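Side-chain contact in tRNA (adenine(58)-N(1))-methyltransferase TrmI (Thermus thermophilus, PDB 2PWY), which transfers a methyl group from S-adenosyl-L-methionine to N1 of adenosine 58 in tRNA and is required for cell growth at extreme temperatures: residues P79-D84 with V195-N200. Numbering follows the deposited sequence.
Sequences PTYPKD and VAYLPN. With SAH (S-adenosyl-L-homocysteine), chain E.
Thr-80 OG1 accepts a hydrogen bond from the amino N of S-adenosyl-L-homocysteine at 2.8 Å and is also hydrogen-bonded to Asp-173 OD2, while the other branch of this threonine, CG2, packs on the ring of Tyr-197. The methyl covers one face in a CH-pi contact, Thr-80 CG2 lying 4.0 Å from the centroid of the Tyr-197 ring and displaced toward the rim. Thr-80 N donates to the ligand's carboxylate O at 2.9 Å. With CG anti to the backbone N (chi1 177°), the phenol extends from strand 192-198 of the Rossmann-like sheet to the N-terminal end of helix 82-91. There Asp-84 comes to the ring's edge, its OD2 3.3 Å from Tyr-197 CE1, the carboxylate turned 61° from the ring plane. That carboxylate is held by a salt bridge from Lys-83 NZ, 2.8 Å from Asp-84 OD1 on the syn side, and by Thr-246, hydrogen-bonded to OD2. Tyr-197 OH lies at the edge of the Tyr-81 ring, in its plane, 3.4 Å from Tyr-81 CD2. A water 2.9 Å from Tyr-197 OH donates a hydrogen bond to Pro-79 O. Without the phenol, as with an alanine here, this water is likely to lose its hydroxyl partner and Thr-80 CG2 the ring face it packs on. The tyrosine is thus placed as a second-shell residue, probably helping to position a threonine that reads both the amino and carboxylate groups of the cofactor product.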
ATOM      1  N   PRO A  79      -2.405 -23.260  -1.578  1.00 15.41           N
ATOM      2  CA  PRO A  79      -1.806 -23.067  -0.258  1.00 14.53           C
ATOM      3  C   PRO A  79      -1.841 -21.613   0.179  1.00 13.90           C
ATOM      4  O   PRO A  79      -1.943 -20.709  -0.655  1.00 12.98           O
ATOM      5  CB  PRO A  79      -0.348 -23.513  -0.431  1.00 15.05           C
ATOM      6  CG  PRO A  79      -0.133 -23.726  -1.885  1.00 15.60           C
ATOM      7  CD  PRO A  79      -1.409 -23.543  -2.631  1.00 15.86           C
ATOM      8  N   THR A  80      -1.758 -21.407   1.490  1.00 13.43           N
ATOM      9  CA  THR A  80      -1.539 -20.087   2.069  1.00 13.20           C
ATOM     10  C   THR A  80      -0.308 -19.456   1.414  1.00 13.50           C
ATOM     11  O   THR A  80       0.713 -20.126   1.238  1.00 13.68           O
ATOM     12  CB  THR A  80      -1.288 -20.223   3.580  1.00 13.26           C
ATOM     13  OG1 THR A  80      -2.350 -20.991   4.171  1.00 12.11           O
ATOM     14  CG2 THR A  80      -1.189 -18.862   4.260  1.00 12.65           C
ATOM     15  N   TYR A  81      -0.388 -18.180   1.040  1.00 13.19           N
ATOM     16  CA  TYR A  81       0.794 -17.540   0.468  1.00 12.53           C
ATOM     17  C   TYR A  81       1.883 -17.376   1.525  1.00 11.23           C
ATOM     18  O   TYR A  81       1.583 -17.154   2.694  1.00 10.37           O
ATOM     19  CB  TYR A  81       0.442 -16.201  -0.188  1.00 13.87           C
ATOM     20  CG  TYR A  81      -0.251 -16.388  -1.526  1.00 16.13           C
ATOM     21  CD1 TYR A  81       0.431 -16.193  -2.728  1.00 19.01           C
ATOM     22  CD2 TYR A  81      -1.589 -16.782  -1.581  1.00 17.34           C
ATOM     23  CE1 TYR A  81      -0.216 -16.382  -3.961  1.00 20.02           C
ATOM     24  CE2 TYR A  81      -2.235 -16.972  -2.786  1.00 18.74           C
ATOM     25  CZ  TYR A  81      -1.552 -16.765  -3.972  1.00 19.43           C
ATOM     26  OH  TYR A  81      -2.225 -16.957  -5.163  1.00 21.05           O
ATOM     27  N   PRO A  82       3.157 -17.493   1.119  1.00 10.67           N
ATOM     28  CA  PRO A  82       4.280 -17.329   2.047  1.00 10.15           C
ATOM     29  C   PRO A  82       4.251 -16.067   2.920  1.00 10.13           C
ATOM     30  O   PRO A  82       4.516 -16.161   4.103  1.00  9.19           O
ATOM     31  CB  PRO A  82       5.499 -17.355   1.110  1.00 10.80           C
ATOM     32  CG  PRO A  82       5.070 -18.264   0.034  1.00 10.45           C
ATOM     33  CD  PRO A  82       3.646 -17.818  -0.236  1.00 11.15           C
ATOM     34  N   LYS A  83       3.898 -14.905   2.374  1.00  8.80           N
ATOM     35  CA  LYS A  83       3.872 -13.689   3.195  1.00  9.03           C
ATOM     36  C   LYS A  83       2.877 -13.830   4.357  1.00  8.75           C
ATOM     37  O   LYS A  83       3.086 -13.313   5.467  1.00  9.62           O
ATOM     38  CB  LYS A  83       3.530 -12.466   2.338  1.00  8.27           C
ATOM     39  CG  LYS A  83       2.106 -12.439   1.793  1.00 10.05           C
ATOM     40  CD  LYS A  83       1.854 -11.185   0.962  1.00 10.53           C
ATOM     41  CE  LYS A  83       0.417 -11.209   0.416  1.00 11.60           C
ATOM     42  NZ  LYS A  83      -0.629 -11.078   1.479  1.00 13.21           N
ATOM     43  N   ASP A  84       1.779 -14.522   4.080  1.00  8.39           N
ATOM     44  CA  ASP A  84       0.713 -14.691   5.062  1.00  9.14           C
ATOM     45  C   ASP A  84       1.045 -15.775   6.074  1.00  8.94           C
ATOM     46  O   ASP A  84       0.775 -15.609   7.262  1.00  9.11           O
ATOM     47  CB  ASP A  84      -0.601 -15.005   4.341  1.00  9.44           C
ATOM     48  CG  ASP A  84      -0.978 -13.922   3.332  1.00 10.57           C
ATOM     49  OD1 ASP A  84      -0.958 -12.746   3.722  1.00 11.56           O
ATOM     50  OD2 ASP A  84      -1.260 -14.256   2.165  1.00 11.90           O
ATOM     51  N   VAL A 195      -5.713 -17.591  14.797  1.00  8.00           N
ATOM     52  CA  VAL A 195      -5.518 -16.704  13.644  1.00  8.44           C
ATOM     53  C   VAL A 195      -6.104 -17.371  12.413  1.00  8.38           C
ATOM     54  O   VAL A 195      -5.734 -18.512  12.081  1.00  8.09           O
ATOM     55  CB  VAL A 195      -4.029 -16.342  13.387  1.00  8.00           C
ATOM     56  CG1 VAL A 195      -3.943 -15.400  12.170  1.00  7.63           C
ATOM     57  CG2 VAL A 195      -3.400 -15.680  14.630  1.00  9.97           C
ATOM     58  N   ALA A 196      -7.040 -16.671  11.770  1.00  8.73           N
ATOM     59  CA  ALA A 196      -7.724 -17.165  10.575  1.00  9.02           C
ATOM     60  C   ALA A 196      -7.351 -16.364   9.339  1.00  9.71           C
ATOM     61  O   ALA A 196      -7.219 -15.141   9.392  1.00  9.50           O
ATOM     62  CB  ALA A 196      -9.233 -17.141  10.754  1.00  9.45           C
ATOM     63  N   TYR A 197      -7.226 -17.086   8.227  1.00  9.80           N
ATOM     64  CA  TYR A 197      -6.887 -16.537   6.912  1.00  9.69           C
ATOM     65  C   TYR A 197      -8.166 -16.536   6.071  1.00  9.73           C
ATOM     66  O   TYR A 197      -8.793 -17.575   5.891  1.00  9.20           O
ATOM     67  CB  TYR A 197      -5.816 -17.457   6.330  1.00 10.93           C
ATOM     68  CG  TYR A 197      -5.287 -17.226   4.931  1.00 11.61           C
ATOM     69  CD1 TYR A 197      -4.169 -16.412   4.709  1.00 13.30           C
ATOM     70  CD2 TYR A 197      -5.819 -17.918   3.843  1.00 12.98           C
ATOM     71  CE1 TYR A 197      -3.629 -16.260   3.420  1.00 12.07           C
ATOM     72  CE2 TYR A 197      -5.286 -17.767   2.548  1.00 13.34           C
ATOM     73  CZ  TYR A 197      -4.194 -16.950   2.353  1.00 12.62           C
ATOM     74  OH  TYR A 197      -3.661 -16.811   1.090  1.00 14.90           O
ATOM     75  N   LEU A 198      -8.574 -15.360   5.596  1.00  8.77           N
ATOM     76  CA  LEU A 198      -9.849 -15.226   4.884  1.00  9.39           C
ATOM     77  C   LEU A 198      -9.743 -14.243   3.712  1.00 10.59           C
ATOM     78  O   LEU A 198      -9.350 -13.086   3.909  1.00 10.32           O
ATOM     79  CB  LEU A 198     -10.920 -14.716   5.840  1.00  9.55           C
ATOM     80  CG  LEU A 198     -11.438 -15.697   6.888  1.00  9.17           C
ATOM     81  CD1 LEU A 198     -12.291 -14.947   7.930  1.00 11.97           C
ATOM     82  CD2 LEU A 198     -12.220 -16.855   6.238  1.00 11.12           C
ATOM     83  N   PRO A 199     -10.085 -14.698   2.494  1.00 10.30           N
ATOM     84  CA  PRO A 199      -9.932 -13.803   1.339  1.00 10.42           C
ATOM     85  C   PRO A 199     -10.849 -12.570   1.326  1.00  9.81           C
ATOM     86  O   PRO A 199     -10.417 -11.496   0.869  1.00 10.15           O
ATOM     87  CB  PRO A 199     -10.250 -14.703   0.135  1.00 10.87           C
ATOM     88  CG  PRO A 199     -10.177 -16.108   0.656  1.00 12.48           C
ATOM     89  CD  PRO A 199     -10.573 -16.034   2.099  1.00 11.37           C
ATOM     90  N   ASN A 200     -12.083 -12.720   1.799  1.00  9.29           N
ATOM     91  CA  ASN A 200     -13.111 -11.690   1.626  1.00  8.93           C
ATOM     92  C   ASN A 200     -13.388 -10.932   2.912  1.00  8.81           C
ATOM     93  O   ASN A 200     -13.486 -11.531   3.994  1.00  7.82           O
ATOM     94  CB  ASN A 200     -14.425 -12.312   1.121  1.00  8.71           C
ATOM     95  CG  ASN A 200     -14.309 -12.831  -0.297  1.00 10.73           C
ATOM     96  OD1 ASN A 200     -14.300 -12.056  -1.249  1.00 11.53           O
ATOM     97  ND2 ASN A 200     -14.220 -14.147  -0.444  1.00 13.29           N
TER
HETATM   98  N   SAH E 501      -3.490 -23.570   4.428  1.00 10.31           N
HETATM   99  CA  SAH E 501      -3.576 -24.689   3.435  1.00 10.06           C
HETATM  100  CB  SAH E 501      -4.738 -24.478   2.472  1.00 10.50           C
HETATM  101  CG  SAH E 501      -6.095 -24.748   3.128  1.00 10.16           C
HETATM  102  SD  SAH E 501      -7.399 -24.736   1.869  1.00 11.55           S
HETATM  103  C   SAH E 501      -2.254 -24.783   2.697  1.00 10.55           C
HETATM  104  O   SAH E 501      -1.378 -23.926   2.887  1.00  9.69           O
HETATM  105  OXT SAH E 501      -2.034 -25.720   1.922  1.00 10.56           O
HETATM  106  C5' SAH E 501      -8.760 -25.116   3.003  1.00 11.42           C
HETATM  107  C4' SAH E 501      -8.855 -26.615   3.310  1.00 12.91           C
HETATM  108  O4' SAH E 501      -9.646 -26.794   4.467  1.00 12.68           O
HETATM  109  C3' SAH E 501      -9.508 -27.467   2.215  1.00 12.67           C
HETATM  110  O3' SAH E 501      -8.628 -28.543   1.907  1.00 13.49           O
HETATM  111  C2' SAH E 501     -10.815 -27.961   2.838  1.00 13.42           C
HETATM  112  O2' SAH E 501     -11.159 -29.277   2.468  1.00 14.81           O
HETATM  113  C1' SAH E 501     -10.480 -27.939   4.308  1.00 13.17           C
HETATM  114  N9  SAH E 501     -11.575 -27.718   5.267  1.00 12.47           N
HETATM  115  C8  SAH E 501     -12.550 -26.764   5.199  1.00 12.99           C
HETATM  116  N7  SAH E 501     -13.291 -26.860   6.327  1.00 13.05           N
HETATM  117  C5  SAH E 501     -12.779 -27.818   7.130  1.00 12.97           C
HETATM  118  C6  SAH E 501     -13.151 -28.312   8.386  1.00 13.50           C
HETATM  119  N6  SAH E 501     -14.204 -27.808   9.048  1.00 13.78           N
HETATM  120  N1  SAH E 501     -12.390 -29.335   8.935  1.00 13.10           N
HETATM  121  C2  SAH E 501     -11.311 -29.860   8.265  1.00 13.07           C
HETATM  122  N3  SAH E 501     -10.964 -29.370   7.021  1.00 12.98           N
HETATM  123  C4  SAH E 501     -11.686 -28.365   6.469  1.00 12.22           C
HETATM  124  O   HOH W   1      -4.197 -19.173  -0.422  1.00 14.60           O